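Local coordinates for iron transport multicopper oxidase FET3 (Saccharomyces cerevisiae, PDB 1ZPU), which oxidises iron(II) to iron(III) with molecular oxygen, using four copper ions, so that the ferric iron can be carried into the yeast cell, and also oxidises cuprous ions, at residues G366-T371 with T522-Q527; G162-P167 with G196-Q201. All blocks are in the same frame, centred on the assembly; numbering follows the deposited sequence.

Contact 1 (G366-T371 with T522-Q527); sequences GSNTHT and TGENVQ. With MAN (alpha-D-mannopyranose), chain J.
The side-chain amide of Asn368 lies across the start of the Glu524 side chain and meets that residue at two places, once at the backbone and once at the carboxylate. Its carbonyl oxygen accepts the peptide N-H: Glu524 N is modelled 2.5 Å from Asn368 OD1, a value too short to be trusted in detail at 2.8 Å resolution. The other half of the amide is the donor, with Asn368 ND2 2.7 Å from Glu524 OE1 in a fairly straight bond (160° at the hydrogen). That oxygen lies close to the amide plane of Asn368 yet is itself met from above the carboxylate plane, 38° out of it. Glu524 CG sits between the backbone N and the carbonyl carbon (chi1 58°), which brings the extended chain back beside the amide. With an N-H facing OD1 and a carboxylate oxygen facing ND2, the modelled orientation of the amide is consistent with its surroundings. Residues 366-371 lead into strand 371-374, an outer strand of the third plastocyanin-like domain, whereas 522-527 belong to the C-terminal tail of the ectodomain, which here runs against that domain. Glu524 OE1 also accepts a hydrogen bond from Thr340 N, joining a further loop to the pair. Nearer the backbone, Asn368 CB lies 3.9 Å from Thr522 O. Thr522 and Gly523 also border an N-linked glycan, with Thr522 OG1 3.5 Å from O2 of the mannose.

Contact 2 (G162-P167 with G196-Q201); sequences GAEPIP and GGFVSQ
The two backbones keep their distance, the nearest CA atoms being those of Pro167 and Val199 at 8.6 Å, and with no hydrogen bond between the segments the Phe198 side chain makes most of the contact. A chi1 of 178° swings the ring away from its own backbone N and out to residues 164-167. Its far end meets the aliphatic part of Glu164, where Glu164 CG is 3.3 Å from Phe198 CZ. The glutamate chain runs roughly perpendicular to the phenylalanine, and the carboxylate plane is tilted 61° from the ring. Farther round, Pro165 O is 3.8 Å from Phe198 CE2, while Pro167 CD approaches Phe198 CD2 at 4.3 Å, at the ring edge and near its plane. Val199 CG2 lies over one face of the ring toward its rim. Both loops belong to the second plastocyanin-like domain of the multicopper oxidase fold, the first leading toward strand 169-172 and the second joining strands 187-194 and 201-205. Bent at chi2 (-127°), Glu164 turns its polar end to the third domain, where Glu164 OE2 is hydrogen-bonded to NE2 of His468, a ligand of the type 1 copper, a link consistent with a route for electrons from iron to that copper. Replacing Phe198 with an alanine would probably open a gap beside Glu164 CG and Pro167 CD, setting the glutamate chain freer to turn away from its histidine partner. The carboxylate of Glu141, in strand 133-142, accepts the N-H groups of Gly197 (at OE2) and of Phe198 and Val199 (at OE1), holding the peptide in place.

Contact 2, in the second plastocyanin-like domain, is complete before the chain reaches contact 1 in the third, so the two follow each other in sequence. Their centres are about 26 Å apart and their nearest atoms about 14 Å, so they do not meet. What relates them is the third domain. Segment 366-371 runs into strand 371-374, the outer strand of a sheet that also contains strands 392-396 and 457-463, which supply His392 and Cys463 to the type 1 copper. Contact 2 borders that same copper site from the neighbouring domain, whereas contact 1 lies away from the copper sites, at the outer edge of the third domain.

Contact 1 (G366-T371 with T522-Q527)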
loop_
_atom_site.group_PDB
_atom_site.type_symbol
_atom_site.label_atom_id
_atom_site.label_comp_id
_atom_site.label_asym_id
_atom_site.label_seq_id
_atom_site.Cartn_x
_atom_site.Cartn_y
_atom_site.Cartn_z
ATOM N N GLY A 366 18.642 -14.934 -6.069
ATOM C CA GLY A 366 19.115 -13.922 -7.005
ATOM C C GLY A 366 19.853 -12.771 -6.357
ATOM O O GLY A 366 19.700 -12.510 -5.157
ATOM N N SER A 367 20.651 -12.080 -7.165
ATOM C CA SER A 367 21.455 -10.950 -6.711
ATOM C C SER A 367 20.752 -9.609 -6.943
ATOM O O SER A 367 21.033 -8.628 -6.247
ATOM C CB SER A 367 22.791 -10.946 -7.440
ATOM O OG SER A 367 22.582 -11.034 -8.836
ATOM N N ASN A 368 19.844 -9.574 -7.921
ATOM C CA ASN A 368 19.211 -8.325 -8.332
ATOM C C ASN A 368 17.751 -8.268 -7.889
ATOM O O ASN A 368 16.900 -7.580 -8.469
ATOM C CB ASN A 368 19.327 -8.137 -9.841
ATOM C CG ASN A 368 19.636 -6.715 -10.218
ATOM O OD1 ASN A 368 20.437 -6.476 -11.109
ATOM N ND2 ASN A 368 19.023 -5.757 -9.527
ATOM N N THR A 369 17.489 -8.988 -6.817
ATOM C CA THR A 369 16.149 -9.262 -6.390
ATOM C C THR A 369 15.955 -8.660 -4.994
ATOM O O THR A 369 14.829 -8.482 -4.522
ATOM C CB THR A 369 15.973 -10.778 -6.420
ATOM O OG1 THR A 369 14.670 -11.112 -6.900
ATOM C CG2 THR A 369 16.281 -11.406 -5.074
ATOM N N HIS A 370 17.085 -8.300 -4.383
ATOM C CA HIS A 370 17.182 -7.795 -3.010
ATOM C C HIS A 370 16.436 -8.646 -1.994
ATOM O O HIS A 370 15.526 -8.152 -1.310
ATOM C CB HIS A 370 16.742 -6.339 -2.885
ATOM C CG HIS A 370 17.675 -5.513 -2.060
ATOM N ND1 HIS A 370 17.690 -4.135 -2.102
ATOM C CD2 HIS A 370 18.658 -5.877 -1.201
ATOM C CE1 HIS A 370 18.629 -3.686 -1.288
ATOM N NE2 HIS A 370 19.234 -4.723 -0.733
ATOM N N THR A 371 16.833 -9.917 -1.901
ATOM C CA THR A 371 16.177 -10.855 -1.000
ATOM C C THR A 371 16.950 -11.031 0.294
ATOM O O THR A 371 18.166 -11.172 0.283
ATOM C CB THR A 371 15.900 -12.218 -1.676
ATOM O OG1 THR A 371 14.743 -12.103 -2.512
ATOM C CG2 THR A 371 15.619 -13.286 -0.655
ATOM N N THR A 522 19.037 -12.468 -14.270
ATOM C CA THR A 522 18.353 -11.377 -14.967
ATOM C C THR A 522 18.607 -10.069 -14.177
ATOM O O THR A 522 17.977 -9.812 -13.148
ATOM C CB THR A 522 16.817 -11.699 -15.162
ATOM O OG1 THR A 522 16.124 -10.578 -15.716
ATOM C CG2 THR A 522 16.135 -12.094 -13.855
ATOM N N GLY A 523 19.564 -9.269 -14.656
ATOM C CA GLY A 523 20.085 -8.122 -13.899
ATOM C C GLY A 523 19.515 -6.748 -14.238
ATOM O O GLY A 523 18.769 -6.587 -15.211
ATOM N N GLU A 524 19.867 -5.762 -13.416
ATOM C CA GLU A 524 19.599 -4.364 -13.709
ATOM C C GLU A 524 20.640 -3.820 -14.692
ATOM O O GLU A 524 21.741 -4.372 -14.815
ATOM C CB GLU A 524 19.610 -3.533 -12.427
ATOM C CG GLU A 524 20.902 -3.596 -11.627
ATOM C CD GLU A 524 20.800 -2.931 -10.263
ATOM O OE1 GLU A 524 19.802 -3.155 -9.534
ATOM O OE2 GLU A 524 21.730 -2.177 -9.911
ATOM N N ASN A 525 20.287 -2.740 -15.390
ATOM C CA ASN A 525 21.217 -2.053 -16.284
ATOM C C ASN A 525 22.426 -1.569 -15.475
ATOM O O ASN A 525 22.295 -1.226 -14.297
ATOM C CB ASN A 525 20.501 -0.914 -17.035
ATOM C CG ASN A 525 19.415 -1.428 -18.014
ATOM O OD1 ASN A 525 18.222 -1.351 -17.747
ATOM N ND2 ASN A 525 19.845 -1.955 -19.141
ATOM N N VAL A 526 23.611 -1.590 -16.075
ATOM C CA VAL A 526 24.816 -1.295 -15.291
ATOM C C VAL A 526 24.971 0.174 -14.883
ATOM O O VAL A 526 24.234 1.048 -15.360
ATOM C CB VAL A 526 26.119 -1.913 -15.867
ATOM C CG1 VAL A 526 26.463 -3.227 -15.121
ATOM C CG2 VAL A 526 26.032 -2.120 -17.389
ATOM N N GLN A 527 25.908 0.428 -13.972
ATOM C CA GLN A 527 25.989 1.724 -13.309
ATOM C C GLN A 527 26.627 2.807 -14.189
ATOM O O GLN A 527 27.151 2.526 -15.274
ATOM C CB GLN A 527 26.699 1.607 -11.963
ATOM C CG GLN A 527 25.922 2.258 -10.836
ATOM C CD GLN A 527 24.992 1.281 -10.150
ATOM O OE1 GLN A 527 25.394 0.168 -9.793
ATOM N NE2 GLN A 527 23.747 1.692 -9.952
HETATM C C1 MAN J . 17.207 -9.414 -20.180
HETATM C C2 MAN J . 17.231 -8.083 -19.416
HETATM C C3 MAN J . 18.723 -7.794 -19.210
HETATM C C4 MAN J . 19.539 -8.122 -20.494
HETATM C C5 MAN J . 18.648 -8.277 -21.746
HETATM C C6 MAN J . 19.430 -8.668 -23.012
HETATM O O2 MAN J . 16.521 -8.073 -18.196
HETATM O O3 MAN J . 19.168 -8.545 -18.087
HETATM O O4 MAN J . 20.531 -7.153 -20.803
HETATM O O5 MAN J . 17.518 -9.142 -21.546
HETATM O O6 MAN J . 20.782 -8.965 -22.700
#

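Contact 2 (G162-P167 with G196-Q201)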
loop_
_atom_site.group_PDB
_atom_site.type_symbol
_atom_site.label_atom_id
_atom_site.label_comp_id
_atom_site.label_asym_id
_atom_site.label_seq_id
_atom_site.Cartn_x
_atom_site.Cartn_y
_atom_site.Cartn_z
ATOM N N GLY A 162 13.470 11.768 -13.232
ATOM C CA GLY A 162 12.585 10.780 -12.618
ATOM C C GLY A 162 11.283 11.401 -12.140
ATOM O O GLY A 162 10.571 10.804 -11.332
ATOM N N ALA A 163 10.965 12.593 -12.648
ATOM C CA ALA A 163 9.737 13.301 -12.299
ATOM C C ALA A 163 8.524 12.416 -12.532
ATOM O O ALA A 163 8.312 11.900 -13.630
ATOM C CB ALA A 163 9.615 14.590 -13.085
ATOM N N GLU A 164 7.751 12.230 -11.476
ATOM C CA GLU A 164 6.523 11.455 -11.503
ATOM C C GLU A 164 5.417 12.260 -12.163
ATOM O O GLU A 164 5.299 13.459 -11.886
ATOM C CB GLU A 164 6.139 11.173 -10.054
ATOM C CG GLU A 164 6.729 12.249 -9.137
ATOM C CD GLU A 164 7.505 11.626 -8.028
ATOM O OE1 GLU A 164 7.740 12.275 -6.971
ATOM O OE2 GLU A 164 7.857 10.448 -8.219
ATOM N N PRO A 165 4.592 11.612 -13.015
ATOM C CA PRO A 165 3.497 12.291 -13.721
ATOM C C PRO A 165 2.471 12.905 -12.781
ATOM O O PRO A 165 2.097 12.305 -11.794
ATOM C CB PRO A 165 2.848 11.177 -14.541
ATOM C CG PRO A 165 3.334 9.936 -13.974
ATOM C CD PRO A 165 4.660 10.185 -13.362
ATOM N N ILE A 166 2.014 14.098 -13.124
ATOM C CA ILE A 166 1.127 14.877 -12.277
ATOM C C ILE A 166 -0.337 14.568 -12.568
ATOM O O ILE A 166 -0.754 14.620 -13.726
ATOM C CB ILE A 166 1.455 16.367 -12.450
ATOM C CG1 ILE A 166 2.852 16.618 -11.884
ATOM C CG2 ILE A 166 0.441 17.247 -11.741
ATOM C CD1 ILE A 166 3.648 17.571 -12.685
ATOM N N PRO A 167 -1.114 14.230 -11.514
ATOM C CA PRO A 167 -2.531 13.857 -11.631
ATOM C C PRO A 167 -3.406 15.066 -11.945
ATOM O O PRO A 167 -2.943 16.194 -11.832
ATOM C CB PRO A 167 -2.866 13.308 -10.248
ATOM C CG PRO A 167 -1.857 13.829 -9.342
ATOM C CD PRO A 167 -0.643 14.216 -10.120
ATOM N N GLY A 196 -5.141 5.819 -3.304
ATOM C CA GLY A 196 -4.461 6.470 -4.412
ATOM C C GLY A 196 -3.183 5.740 -4.781
ATOM O O GLY A 196 -2.746 4.811 -4.086
ATOM N N GLY A 197 -2.586 6.156 -5.894
ATOM C CA GLY A 197 -1.378 5.520 -6.386
ATOM C C GLY A 197 -0.141 6.368 -6.144
ATOM O O GLY A 197 0.988 5.904 -6.295
ATOM N N PHE A 198 -0.340 7.613 -5.762
ATOM C CA PHE A 198 0.777 8.538 -5.703
ATOM C C PHE A 198 0.698 9.436 -4.476
ATOM O O PHE A 198 1.427 9.264 -3.521
ATOM C CB PHE A 198 0.827 9.360 -7.013
ATOM C CG PHE A 198 1.914 10.403 -7.075
ATOM C CD1 PHE A 198 3.053 10.326 -6.280
ATOM C CD2 PHE A 198 1.817 11.444 -7.991
ATOM C CE1 PHE A 198 4.069 11.295 -6.379
ATOM C CE2 PHE A 198 2.833 12.425 -8.087
ATOM C CZ PHE A 198 3.947 12.341 -7.281
ATOM N N VAL A 199 -0.235 10.364 -4.506
ATOM C CA VAL A 199 -0.171 11.566 -3.697
ATOM C C VAL A 199 -0.764 11.440 -2.266
ATOM O O VAL A 199 -1.867 10.943 -2.074
ATOM C CB VAL A 199 -0.829 12.670 -4.548
ATOM C CG1 VAL A 199 -1.767 13.554 -3.750
ATOM C CG2 VAL A 199 0.221 13.446 -5.288
ATOM N N SER A 200 -0.029 11.871 -1.256
ATOM C CA SER A 200 -0.603 11.985 0.105
ATOM C C SER A 200 -1.699 13.052 0.157
ATOM O O SER A 200 -1.674 14.022 -0.600
ATOM C CB SER A 200 0.465 12.415 1.108
ATOM O OG SER A 200 1.549 11.514 1.208
ATOM N N GLN A 201 -2.648 12.915 1.066
ATOM C CA GLN A 201 -3.694 13.922 1.159
ATOM C C GLN A 201 -3.898 14.398 2.571
ATOM O O GLN A 201 -3.781 13.616 3.523
ATOM C CB GLN A 201 -5.010 13.374 0.647
ATOM C CG GLN A 201 -4.999 12.981 -0.821
ATOM C CD GLN A 201 -6.393 12.739 -1.336
ATOM O OE1 GLN A 201 -7.357 13.333 -0.839
ATOM N NE2 GLN A 201 -6.522 11.865 -2.314
#